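Local coordinates for protein uncharacterized aldehyde dehydrogenase AldY (Bacillus subtilis, PDB 4DNG) that probably oxidises aldehydes to carboxylates with NAD(+) as the electron acceptor, and may protect cells against stress from ethanol and related compounds, at residues R22-I26 and I35-S39; R83-I87 and S101-E106; M89-T94 and I180-G186. Numbering follows the deposited sequence.

Contact 1: residues R22-I26 and I35-S39; sequences RTEDI and ITTAS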
ATOM      1  N   ARG A  22      14.070  33.851   0.223  1.00 71.88           N
ATOM      2  CA  ARG A  22      14.670  33.399  -1.032  1.00 72.26           C
ATOM      3  C   ARG A  22      13.639  33.455  -2.143  1.00 68.68           C
ATOM      4  O   ARG A  22      12.432  33.369  -1.893  1.00 67.94           O
ATOM      5  CB  ARG A  22      15.220  31.959  -0.897  1.00 65.78           C
ATOM      6  CG  ARG A  22      16.532  31.825  -0.118  1.00 64.32           C
ATOM      7  CD  ARG A  22      17.319  30.566  -0.528  1.00 65.62           C
ATOM      8  NE  ARG A  22      16.524  29.399  -0.217  1.00 67.28           N
ATOM      9  CZ  ARG A  22      16.158  28.457  -1.069  1.00 72.01           C
ATOM     10  NH1 ARG A  22      16.593  28.450  -2.329  1.00 66.08           N
ATOM     11  NH2 ARG A  22      15.381  27.482  -0.615  1.00 74.73           N
ATOM     12  N   THR A  23      14.111  33.601  -3.374  1.00 67.00           N
ATOM     13  CA  THR A  23      13.212  33.626  -4.516  1.00 67.22           C
ATOM     14  C   THR A  23      13.836  32.885  -5.683  1.00 76.34           C
ATOM     15  O   THR A  23      15.046  32.672  -5.720  1.00 81.58           O
ATOM     16  CB  THR A  23      12.927  35.043  -4.997  1.00 65.99           C
ATOM     17  OG1 THR A  23      14.116  35.557  -5.583  1.00 70.49           O
ATOM     18  CG2 THR A  23      12.496  35.957  -3.849  1.00 69.78           C
ATOM     19  N   GLU A  24      12.997  32.491  -6.633  1.00 76.08           N
ATOM     20  CA  GLU A  24      13.457  31.838  -7.829  1.00 69.13           C
ATOM     21  C   GLU A  24      12.719  32.365  -9.031  1.00 72.27           C
ATOM     22  O   GLU A  24      11.491  32.494  -9.020  1.00 75.06           O
ATOM     23  CB  GLU A  24      13.221  30.342  -7.736  1.00 70.22           C
ATOM     24  CG  GLU A  24      13.654  29.613  -8.992  1.00 70.61           C
ATOM     25  CD  GLU A  24      14.255  28.260  -8.704  1.00 78.07           C
ATOM     26  OE1 GLU A  24      14.460  27.933  -7.514  1.00 78.19           O
ATOM     27  OE2 GLU A  24      14.535  27.526  -9.675  1.00 84.96           O
ATOM     28  N   ASP A  25      13.482  32.657 -10.074  1.00 71.20           N
ATOM     29  CA  ASP A  25      12.911  33.040 -11.336  1.00 67.62           C
ATOM     30  C   ASP A  25      12.419  31.806 -12.085  1.00 70.46           C
ATOM     31  O   ASP A  25      13.187  30.840 -12.304  1.00 70.41           O
ATOM     32  CB  ASP A  25      13.956  33.798 -12.149  1.00 69.38           C
ATOM     33  CG  ASP A  25      14.348  35.112 -11.508  1.00 80.59           C
ATOM     34  OD1 ASP A  25      13.674  35.539 -10.537  1.00 87.63           O
ATOM     35  OD2 ASP A  25      15.335  35.718 -11.969  1.00 85.42           O
ATOM     36  N   ILE A  26      11.139  31.814 -12.453  1.00 65.57           N
ATOM     37  CA  ILE A  26      10.613  30.748 -13.301  1.00 65.85           C
ATOM     38  C   ILE A  26      10.886  31.159 -14.733  1.00 72.91           C
ATOM     39  O   ILE A  26      10.512  32.257 -15.157  1.00 77.27           O
ATOM     40  CB  ILE A  26       9.119  30.466 -13.067  1.00 63.44           C
ATOM     41  CG1 ILE A  26       8.883  30.202 -11.571  1.00 59.50           C
ATOM     42  CG2 ILE A  26       8.660  29.311 -13.954  1.00 59.31           C
ATOM     43  CD1 ILE A  26       7.470  29.840 -11.195  1.00 58.47           C
ATOM     44  N   ILE A  35       9.650  34.387 -16.683  1.00 75.85           N
ATOM     45  CA  ILE A  35       8.189  34.425 -16.755  1.00 69.96           C
ATOM     46  C   ILE A  35       7.607  35.164 -15.540  1.00 70.86           C
ATOM     47  O   ILE A  35       6.815  36.086 -15.708  1.00 77.02           O
ATOM     48  CB  ILE A  35       7.607  33.001 -16.902  1.00 69.73           C
ATOM     49  CG1 ILE A  35       8.084  32.377 -18.229  1.00 66.96           C
ATOM     50  CG2 ILE A  35       6.076  33.011 -16.747  1.00 67.08           C
ATOM     51  CD1 ILE A  35       7.846  30.884 -18.341  1.00 65.56           C
ATOM     52  N   THR A  36       7.969  34.708 -14.335  1.00 68.37           N
ATOM     53  CA  THR A  36       7.846  35.453 -13.075  1.00 70.59           C
ATOM     54  C   THR A  36       8.970  35.100 -12.128  1.00 74.31           C
ATOM     55  O   THR A  36       9.828  34.248 -12.403  1.00 76.62           O
ATOM     56  CB  THR A  36       6.654  35.038 -12.202  1.00 71.24           C
ATOM     57  OG1 THR A  36       6.325  33.654 -12.424  1.00 66.59           O
ATOM     58  CG2 THR A  36       5.506  35.916 -12.408  1.00 68.88           C
ATOM     59  N   THR A  37       8.877  35.722 -10.965  1.00 71.06           N
ATOM     60  CA  THR A  37       9.725  35.448  -9.824  1.00 76.51           C
ATOM     61  C   THR A  37       8.827  34.995  -8.667  1.00 70.46           C
ATOM     62  O   THR A  37       7.805  35.613  -8.363  1.00 69.48           O
ATOM     63  CB  THR A  37      10.527  36.715  -9.468  1.00 74.14           C
ATOM     64  OG1 THR A  37      11.481  36.937 -10.511  1.00 73.06           O
ATOM     65  CG2 THR A  37      11.250  36.569  -8.131  1.00 70.37           C
ATOM     66  N   ALA A  38       9.184  33.894  -8.040  1.00 67.03           N
ATOM     67  CA  ALA A  38       8.338  33.387  -6.981  1.00 72.84           C
ATOM     68  C   ALA A  38       9.139  33.316  -5.700  1.00 74.30           C
ATOM     69  O   ALA A  38      10.285  32.839  -5.698  1.00 75.94           O
ATOM     70  CB  ALA A  38       7.772  32.024  -7.346  1.00 69.25           C
ATOM     71  N   SER A  39       8.531  33.808  -4.626  1.00 67.03           N
ATOM     72  CA  SER A  39       9.091  33.714  -3.283  1.00 69.11           C
ATOM     73  C   SER A  39       8.808  32.326  -2.717  1.00 76.17           C
ATOM     74  O   SER A  39       7.697  31.794  -2.865  1.00 78.86           O
ATOM     75  CB  SER A  39       8.472  34.769  -2.379  1.00 65.84           C
ATOM     76  OG  SER A  39       7.097  34.504  -2.210  1.00 65.76           O
TER
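Two backbone bonds tie Glu-24 to Ala-38: Glu-24 N donates a hydrogen bond to Ala-38 O, and Ala-38 N donates one to Glu-24 O, each at 2.9 Å and close to straight. Farther along, Ile-26 N donates to Thr-36 O and Ile-35 N to Ile-26 O, both at 2.8 Å. The shortest link is between side chains. Asp-25 and Thr-37 form a non-hydrogen-bonded pair with their CA atoms 4.3 Å apart, which puts both side chains on one face, and Thr-37 OG1 donates to Asp-25 OD1 at 2.6 Å. Glu-24 OE2 is hydrogen-bonded to Gln-181 NE2, while the guanidinium of Arg-22 reaches away to salt bridges with Asp-210 and Glu-213. This is a two-stranded antiparallel beta hairpin in the N-terminal part of the aldehyde dehydrogenase fold, toward the outside of the subunit, its short strands running at 152° with axes 4.6 Å apart. Weaker CA-H...O contacts fill in between the ladder bonds, such as Thr-23 CA to Ala-38 O at 3.3 Å. On the face of Asp-25 and Thr-37, Thr-23 CB also lies 3.9 Å from Thr-37 CG2. The other face carries Glu-24, Ile-26, Thr-36 and Ala-38 and turns to the protein; there Ile-26 CD1 meets Ala-38 CB at 4.4 Å, and Ile-26 also packs on Glu-93 of helix 83-94.

Contact 2: residues R83-I87 and S101-E106; sequences RDDII and STIELE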
ATOM      1  N   ARG A  83      -8.763  27.773 -22.133  1.00 74.53           N
ATOM      2  CA  ARG A  83      -7.837  26.796 -22.708  1.00 77.97           C
ATOM      3  C   ARG A  83      -6.670  27.428 -23.470  1.00 77.31           C
ATOM      4  O   ARG A  83      -5.525  26.998 -23.343  1.00 74.94           O
ATOM      5  CB  ARG A  83      -8.580  25.752 -23.561  1.00 79.83           C
ATOM      6  CG  ARG A  83      -9.407  26.293 -24.717  1.00 79.73           C
ATOM      7  CD  ARG A  83     -10.334  25.230 -25.296  1.00 85.03           C
ATOM      8  NE  ARG A  83      -9.590  24.121 -25.888  1.00 99.67           N
ATOM      9  CZ  ARG A  83      -9.504  22.883 -25.389  1.00101.04           C
ATOM     10  NH1 ARG A  83     -10.141  22.537 -24.261  1.00 90.81           N
ATOM     11  NH2 ARG A  83      -8.779  21.976 -26.040  1.00 92.73           N
ATOM     12  N   ASP A  84      -6.947  28.486 -24.215  1.00 77.44           N
ATOM     13  CA  ASP A  84      -5.916  29.062 -25.085  1.00 83.16           C
ATOM     14  C   ASP A  84      -4.724  29.642 -24.324  1.00 80.68           C
ATOM     15  O   ASP A  84      -3.579  29.307 -24.617  1.00 76.90           O
ATOM     16  CB  ASP A  84      -6.535  30.057 -26.073  1.00 76.44           C
ATOM     17  CG  ASP A  84      -7.365  29.361 -27.128  1.00 81.82           C
ATOM     18  OD1 ASP A  84      -7.076  28.185 -27.424  1.00 81.99           O
ATOM     19  OD2 ASP A  84      -8.303  29.973 -27.674  1.00 94.52           O
ATOM     20  N   ASP A  85      -5.019  30.486 -23.337  1.00 82.72           N
ATOM     21  CA  ASP A  85      -4.020  31.068 -22.443  1.00 76.77           C
ATOM     22  C   ASP A  85      -3.290  30.029 -21.592  1.00 76.28           C
ATOM     23  O   ASP A  85      -2.101  30.164 -21.316  1.00 83.10           O
ATOM     24  CB  ASP A  85      -4.693  32.103 -21.540  1.00 77.87           C
ATOM     25  CG  ASP A  85      -5.344  33.243 -22.333  1.00 88.87           C
ATOM     26  OD1 ASP A  85      -4.732  33.695 -23.328  1.00 91.23           O
ATOM     27  OD2 ASP A  85      -6.459  33.691 -21.957  1.00 88.35           O
ATOM     28  N   ILE A  86      -4.006  28.997 -21.165  1.00 71.58           N
ATOM     29  CA  ILE A  86      -3.426  27.979 -20.311  1.00 68.22           C
ATOM     30  C   ILE A  86      -2.417  27.184 -21.129  1.00 71.58           C
ATOM     31  O   ILE A  86      -1.296  26.947 -20.673  1.00 74.73           O
ATOM     32  CB  ILE A  86      -4.521  27.093 -19.668  1.00 64.82           C
ATOM     33  CG1 ILE A  86      -5.455  27.959 -18.798  1.00 67.38           C
ATOM     34  CG2 ILE A  86      -3.918  25.972 -18.853  1.00 61.68           C
ATOM     35  CD1 ILE A  86      -6.661  27.239 -18.213  1.00 69.50           C
ATOM     36  N   ILE A  87      -2.804  26.824 -22.352  1.00 72.74           N
ATOM     37  CA  ILE A  87      -1.955  26.037 -23.252  1.00 72.64           C
ATOM     38  C   ILE A  87      -0.636  26.777 -23.526  1.00 73.00           C
ATOM     39  O   ILE A  87       0.455  26.230 -23.359  1.00 70.02           O
ATOM     40  CB  ILE A  87      -2.730  25.606 -24.532  1.00 72.90           C
ATOM     41  CG1 ILE A  87      -3.703  24.462 -24.180  1.00 71.53           C
ATOM     42  CG2 ILE A  87      -1.790  25.185 -25.669  1.00 67.70           C
ATOM     43  CD1 ILE A  87      -4.684  24.076 -25.271  1.00 69.38           C
ATOM     44  N   SER A 101       1.178  20.400 -25.127  1.00 65.14           N
ATOM     45  CA  SER A 101       0.469  21.163 -24.108  1.00 67.99           C
ATOM     46  C   SER A 101      -1.042  21.042 -24.236  1.00 69.86           C
ATOM     47  O   SER A 101      -1.752  20.987 -23.221  1.00 63.70           O
ATOM     48  CB  SER A 101       0.877  22.626 -24.164  1.00 73.34           C
ATOM     49  OG  SER A 101       2.267  22.766 -23.927  1.00 68.45           O
ATOM     50  N   THR A 102      -1.524  20.997 -25.477  1.00 66.94           N
ATOM     51  CA  THR A 102      -2.948  20.860 -25.727  1.00 66.50           C
ATOM     52  C   THR A 102      -3.435  19.524 -25.204  1.00 71.28           C
ATOM     53  O   THR A 102      -4.488  19.439 -24.562  1.00 70.87           O
ATOM     54  CB  THR A 102      -3.256  20.997 -27.214  1.00 66.04           C
ATOM     55  OG1 THR A 102      -2.837  22.296 -27.647  1.00 63.89           O
ATOM     56  CG2 THR A 102      -4.770  20.814 -27.488  1.00 66.45           C
ATOM     57  N   ILE A 103      -2.640  18.488 -25.454  1.00 74.98           N
ATOM     58  CA  ILE A 103      -2.965  17.128 -25.025  1.00 70.52           C
ATOM     59  C   ILE A 103      -3.018  17.087 -23.498  1.00 69.03           C
ATOM     60  O   ILE A 103      -3.939  16.504 -22.903  1.00 69.98           O
ATOM     61  CB  ILE A 103      -1.961  16.115 -25.611  1.00 70.03           C
ATOM     62  CG1 ILE A 103      -2.273  15.879 -27.097  1.00 75.93           C
ATOM     63  CG2 ILE A 103      -2.011  14.799 -24.859  1.00 70.76           C
ATOM     64  CD1 ILE A 103      -1.182  15.165 -27.872  1.00 77.92           C
ATOM     65  N   GLU A 104      -2.052  17.754 -22.871  1.00 68.80           N
ATOM     66  CA  GLU A 104      -1.983  17.807 -21.424  1.00 68.53           C
ATOM     67  C   GLU A 104      -3.194  18.529 -20.807  1.00 67.98           C
ATOM     68  O   GLU A 104      -3.789  18.025 -19.824  1.00 63.23           O
ATOM     69  CB  GLU A 104      -0.677  18.436 -20.956  1.00 70.65           C
ATOM     70  CG  GLU A 104      -0.457  18.204 -19.473  1.00 84.81           C
ATOM     71  CD  GLU A 104       0.919  18.610 -18.969  1.00 95.11           C
ATOM     72  OE1 GLU A 104       1.892  18.655 -19.768  1.00 92.79           O
ATOM     73  OE2 GLU A 104       1.014  18.867 -17.742  1.00 94.00           O
ATOM     74  N   LEU A 105      -3.564  19.685 -21.372  1.00 59.88           N
ATOM     75  CA  LEU A 105      -4.738  20.392 -20.879  1.00 60.38           C
ATOM     76  C   LEU A 105      -5.985  19.553 -21.079  1.00 65.63           C
ATOM     77  O   LEU A 105      -6.828  19.464 -20.179  1.00 68.36           O
ATOM     78  CB  LEU A 105      -4.925  21.768 -21.518  1.00 66.10           C
ATOM     79  CG  LEU A 105      -6.078  22.638 -20.959  1.00 67.43           C
ATOM     80  CD1 LEU A 105      -6.083  22.715 -19.443  1.00 68.70           C
ATOM     81  CD2 LEU A 105      -5.980  24.026 -21.519  1.00 74.16           C
ATOM     82  N   GLU A 106      -6.101  18.937 -22.253  1.00 66.47           N
ATOM     83  CA  GLU A 106      -7.209  18.010 -22.499  1.00 70.67           C
ATOM     84  C   GLU A 106      -7.275  16.861 -21.489  1.00 69.38           C
ATOM     85  O   GLU A 106      -8.332  16.621 -20.894  1.00 75.12           O
ATOM     86  CB  GLU A 106      -7.237  17.531 -23.949  1.00 73.35           C
ATOM     87  CG  GLU A 106      -8.013  18.511 -24.825  1.00 88.88           C
ATOM     88  CD  GLU A 106      -7.660  18.437 -26.295  1.00108.81           C
ATOM     89  OE1 GLU A 106      -7.024  17.452 -26.722  1.00115.53           O
ATOM     90  OE2 GLU A 106      -8.025  19.377 -27.031  1.00124.08           O
TER
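Leu-105 and Ile-87 lose the most surface here, each close to 90 Å², and Arg-83 follows. Leu-105 projects from helix 101-106 toward its partner, and its CD2 methyl packs against a single turn of the other helix: 3.5 Å from Ile-87 CG1, 3.9 Å from Ile-86 CB, 3.7 Å from Arg-83 CB and 3.5 Å from Arg-83 O. That carbonyl is engaged within its own helix, accepting from Ile-87 N at 2.9 Å.

Ile-87 also reaches past Leu-105 to the start of the segment. Its CD1 extends to 3.5 Å from Thr-102 OG1, a hydroxyl hydrogen-bonded back to Ile-98 O, and its CG2 lies 4.0 Å from Ser-101 CB. The backbones come nearest at this end, with the CA atoms of Ile-87 and Ser-101 5.5 Å apart. From there the short helices splay, crossing at 122° with a closest axis approach of 9.8 Å.

Arg-83 spans the wider end. Its NH2 forms a salt bridge with Glu-106 OE2 at 2.9 Å; the carboxylate oxygen sits at the edge of the guanidinium, though the bent hydrogen bond is weak. This charge pair lies toward solvent, outside the apolar contact.

The two segments belong to helices 83-94 and 98-118, consecutive in the chain and joined by a short turn. Met-157 of helix 156-169 packs on both Ile-86 and Leu-105, while the N-terminal Phe-3 also touches Ile-86.

Contact 3: residues M89-T94 and I180-G186; sequences MIARET and IQTAISG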
ATOM      1  N   MET A  89       0.742  29.107 -21.653  1.00 68.62           N
ATOM      2  CA  MET A  89       1.527  29.111 -20.416  1.00 72.14           C
ATOM      3  C   MET A  89       2.217  27.764 -20.086  1.00 67.96           C
ATOM      4  O   MET A  89       3.388  27.756 -19.690  1.00 67.38           O
ATOM      5  CB  MET A  89       0.699  29.629 -19.239  1.00 78.91           C
ATOM      6  CG  MET A  89       1.487  29.771 -17.935  1.00 86.63           C
ATOM      7  SD  MET A  89       2.901  30.896 -17.982  1.00 85.69           S
ATOM      8  CE  MET A  89       2.076  32.447 -18.303  1.00 83.90           C
ATOM      9  N   ILE A  90       1.505  26.642 -20.261  1.00 63.94           N
ATOM     10  CA  ILE A  90       2.120  25.316 -20.118  1.00 61.31           C
ATOM     11  C   ILE A  90       3.320  25.182 -21.048  1.00 60.45           C
ATOM     12  O   ILE A  90       4.358  24.686 -20.642  1.00 60.93           O
ATOM     13  CB  ILE A  90       1.143  24.148 -20.409  1.00 62.16           C
ATOM     14  CG1 ILE A  90       0.044  24.059 -19.334  1.00 62.83           C
ATOM     15  CG2 ILE A  90       1.896  22.822 -20.471  1.00 52.17           C
ATOM     16  CD1 ILE A  90      -1.183  23.307 -19.808  1.00 59.09           C
ATOM     17  N   ALA A  91       3.162  25.612 -22.296  1.00 59.09           N
ATOM     18  CA  ALA A  91       4.263  25.616 -23.240  1.00 65.75           C
ATOM     19  C   ALA A  91       5.440  26.499 -22.759  1.00 68.59           C
ATOM     20  O   ALA A  91       6.566  26.013 -22.656  1.00 65.65           O
ATOM     21  CB  ALA A  91       3.781  26.043 -24.622  1.00 69.18           C
ATOM     22  N   ARG A  92       5.168  27.759 -22.418  1.00 71.24           N
ATOM     23  CA  ARG A  92       6.226  28.690 -21.988  1.00 73.53           C
ATOM     24  C   ARG A  92       7.021  28.179 -20.791  1.00 73.89           C
ATOM     25  O   ARG A  92       8.245  28.266 -20.785  1.00 71.67           O
ATOM     26  CB  ARG A  92       5.682  30.087 -21.670  1.00 76.65           C
ATOM     27  CG  ARG A  92       4.524  30.545 -22.544  1.00 84.01           C
ATOM     28  CD  ARG A  92       4.619  32.011 -22.952  1.00 91.57           C
ATOM     29  NE  ARG A  92       4.463  32.977 -21.857  1.00 90.96           N
ATOM     30  CZ  ARG A  92       5.471  33.623 -21.271  1.00 89.90           C
ATOM     31  NH1 ARG A  92       6.723  33.387 -21.656  1.00101.39           N
ATOM     32  NH2 ARG A  92       5.237  34.498 -20.296  1.00 77.52           N
ATOM     33  N   GLU A  93       6.330  27.629 -19.794  1.00 70.19           N
ATOM     34  CA  GLU A  93       6.967  27.321 -18.502  1.00 68.87           C
ATOM     35  C   GLU A  93       7.758  26.049 -18.593  1.00 66.63           C
ATOM     36  O   GLU A  93       8.795  25.881 -17.957  1.00 67.58           O
ATOM     37  CB  GLU A  93       5.918  27.171 -17.398  1.00 60.60           C
ATOM     38  CG  GLU A  93       6.493  27.193 -15.997  1.00 61.24           C
ATOM     39  CD  GLU A  93       5.445  27.055 -14.896  1.00 72.18           C
ATOM     40  OE1 GLU A  93       4.435  26.332 -15.079  1.00 66.54           O
ATOM     41  OE2 GLU A  93       5.637  27.669 -13.822  1.00 84.09           O
ATOM     42  N   THR A  94       7.252  25.186 -19.449  1.00 66.80           N
ATOM     43  CA  THR A  94       7.527  23.773 -19.443  1.00 62.51           C
ATOM     44  C   THR A  94       8.434  23.391 -20.616  1.00 67.77           C
ATOM     45  O   THR A  94       9.137  22.387 -20.554  1.00 63.70           O
ATOM     46  CB  THR A  94       6.160  23.061 -19.497  1.00 60.91           C
ATOM     47  OG1 THR A  94       5.918  22.345 -18.277  1.00 75.49           O
ATOM     48  CG2 THR A  94       6.040  22.157 -20.634  1.00 55.77           C
ATOM     49  N   ILE A 180       9.008  23.920  -8.442  1.00 53.55           N
ATOM     50  CA  ILE A 180       8.990  25.375  -8.573  1.00 52.90           C
ATOM     51  C   ILE A 180       9.129  25.804 -10.050  1.00 57.68           C
ATOM     52  O   ILE A 180       8.413  26.702 -10.505  1.00 59.48           O
ATOM     53  CB  ILE A 180      10.038  26.079  -7.650  1.00 52.33           C
ATOM     54  CG1 ILE A 180       9.848  27.621  -7.670  1.00 59.76           C
ATOM     55  CG2 ILE A 180      11.481  25.726  -8.039  1.00 49.89           C
ATOM     56  CD1 ILE A 180       8.500  28.103  -7.157  1.00 58.34           C
ATOM     57  N   GLN A 181      10.003  25.139 -10.814  1.00 57.65           N
ATOM     58  CA  GLN A 181      10.219  25.546 -12.207  1.00 59.72           C
ATOM     59  C   GLN A 181       8.986  25.389 -13.084  1.00 63.85           C
ATOM     60  O   GLN A 181       8.931  25.950 -14.167  1.00 66.11           O
ATOM     61  CB  GLN A 181      11.466  24.904 -12.839  1.00 52.51           C
ATOM     62  CG  GLN A 181      12.779  25.615 -12.480  1.00 60.19           C
ATOM     63  CD  GLN A 181      12.790  27.118 -12.805  1.00 68.05           C
ATOM     64  OE1 GLN A 181      12.451  27.562 -13.923  1.00 72.22           O
ATOM     65  NE2 GLN A 181      13.177  27.911 -11.821  1.00 69.90           N
ATOM     66  N   THR A 182       8.001  24.631 -12.618  1.00 63.49           N
ATOM     67  CA  THR A 182       6.730  24.513 -13.339  1.00 63.28           C
ATOM     68  C   THR A 182       5.552  24.740 -12.364  1.00 64.78           C
ATOM     69  O   THR A 182       4.531  24.047 -12.414  1.00 72.24           O
ATOM     70  CB  THR A 182       6.626  23.130 -14.019  1.00 58.82           C
ATOM     71  OG1 THR A 182       6.982  22.143 -13.064  1.00 53.36           O
ATOM     72  CG2 THR A 182       7.621  22.991 -15.184  1.00 57.73           C
ATOM     73  N   ALA A 183       5.694  25.717 -11.473  1.00 54.63           N
ATOM     74  CA  ALA A 183       4.679  25.942 -10.446  1.00 57.47           C
ATOM     75  C   ALA A 183       3.383  26.534 -10.972  1.00 67.67           C
ATOM     76  O   ALA A 183       2.328  26.384 -10.336  1.00 71.28           O
ATOM     77  CB  ALA A 183       5.229  26.821  -9.348  1.00 62.33           C
ATOM     78  N   ILE A 184       3.460  27.249 -12.096  1.00 66.50           N
ATOM     79  CA  ILE A 184       2.275  27.883 -12.638  1.00 63.29           C
ATOM     80  C   ILE A 184       1.355  26.821 -13.230  1.00 65.71           C
ATOM     81  O   ILE A 184       0.178  26.760 -12.897  1.00 65.15           O
ATOM     82  CB  ILE A 184       2.593  29.003 -13.647  1.00 62.56           C
ATOM     83  CG1 ILE A 184       3.291  30.157 -12.934  1.00 64.65           C
ATOM     84  CG2 ILE A 184       1.315  29.568 -14.241  1.00 59.01           C
ATOM     85  CD1 ILE A 184       4.171  30.982 -13.830  1.00 69.30           C
ATOM     86  N   SER A 185       1.907  25.963 -14.076  1.00 66.88           N
ATOM     87  CA  SER A 185       1.098  24.937 -14.710  1.00 63.49           C
ATOM     88  C   SER A 185       0.907  23.745 -13.806  1.00 64.88           C
ATOM     89  O   SER A 185      -0.108  23.081 -13.888  1.00 70.09           O
ATOM     90  CB  SER A 185       1.687  24.510 -16.045  1.00 58.32           C
ATOM     91  OG  SER A 185       3.071  24.494 -15.960  1.00 63.25           O
ATOM     92  N   GLY A 186       1.872  23.488 -12.928  1.00 60.92           N
ATOM     93  CA  GLY A 186       1.748  22.398 -11.978  1.00 53.64           C
ATOM     94  C   GLY A 186       1.035  22.746 -10.671  1.00 58.41           C
ATOM     95  O   GLY A 186       0.766  21.859  -9.864  1.00 72.62           O
TER
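Residues 89-94 are the last turns of a helix, and 180-186 run from a short 3-10 piece into the start of another, which widens to a pi-type turn at 184-186. The backbones come close at two points: CA of Ile-90 lies 5.5 Å from CA of Ser-185, and CA of Glu-93 5.9 Å from CA of Thr-182. Gly-186 N bonds back to Thr-182 O at 2.8 Å.

Glu-93 dominates, its buried side chain set among Ala-183, Ile-184, Ser-185 and Gly-186. Glu-93 OE2 accepts from Ile-184 N at 2.8 Å, and Glu-93 OE1 accepts from both Ser-185 N at 2.7 Å and Ser-185 OG at a very short 2.5 Å. Around it, Met-89 CG packs on Ile-184 CG2 at 3.7 Å, Ile-90 CG1 on Ser-185 CB at 3.7 Å, and Thr-94 OG1 against Thr-182 CG2 at 3.6 Å.

A distant glutamate thus takes up backbone N-H groups in the first turn of helix 183-196. That helix makes the beta-alpha-beta crossover between parallel strands 173-177 and 204-206, part of the Rossmann-like NAD-binding domain of aldehyde dehydrogenases.

In the fold
From the N terminus, contact 1 comes first and closes a short loop, the hairpin of strands 23-27 and 34-39, before either of the others begins. Contact 2 then opens at 83-87, but contact 3 opens at 89-94, on the same helix, before contact 2 closes at 101-106; the two therefore cross. Contact 2 spans a local turn between consecutive helices, whereas contact 3 bridges 85 residues to reach 180-186. Ser-101 packs against Ile-90, joining these two directly. Gln-181 of contact 3 bonds to Glu-24 and Asp-25, fastening the hairpin onto the 3-10 turn that leads into helix 183-196. Contacts 1 and 2 do not touch; contact 3 lies between them.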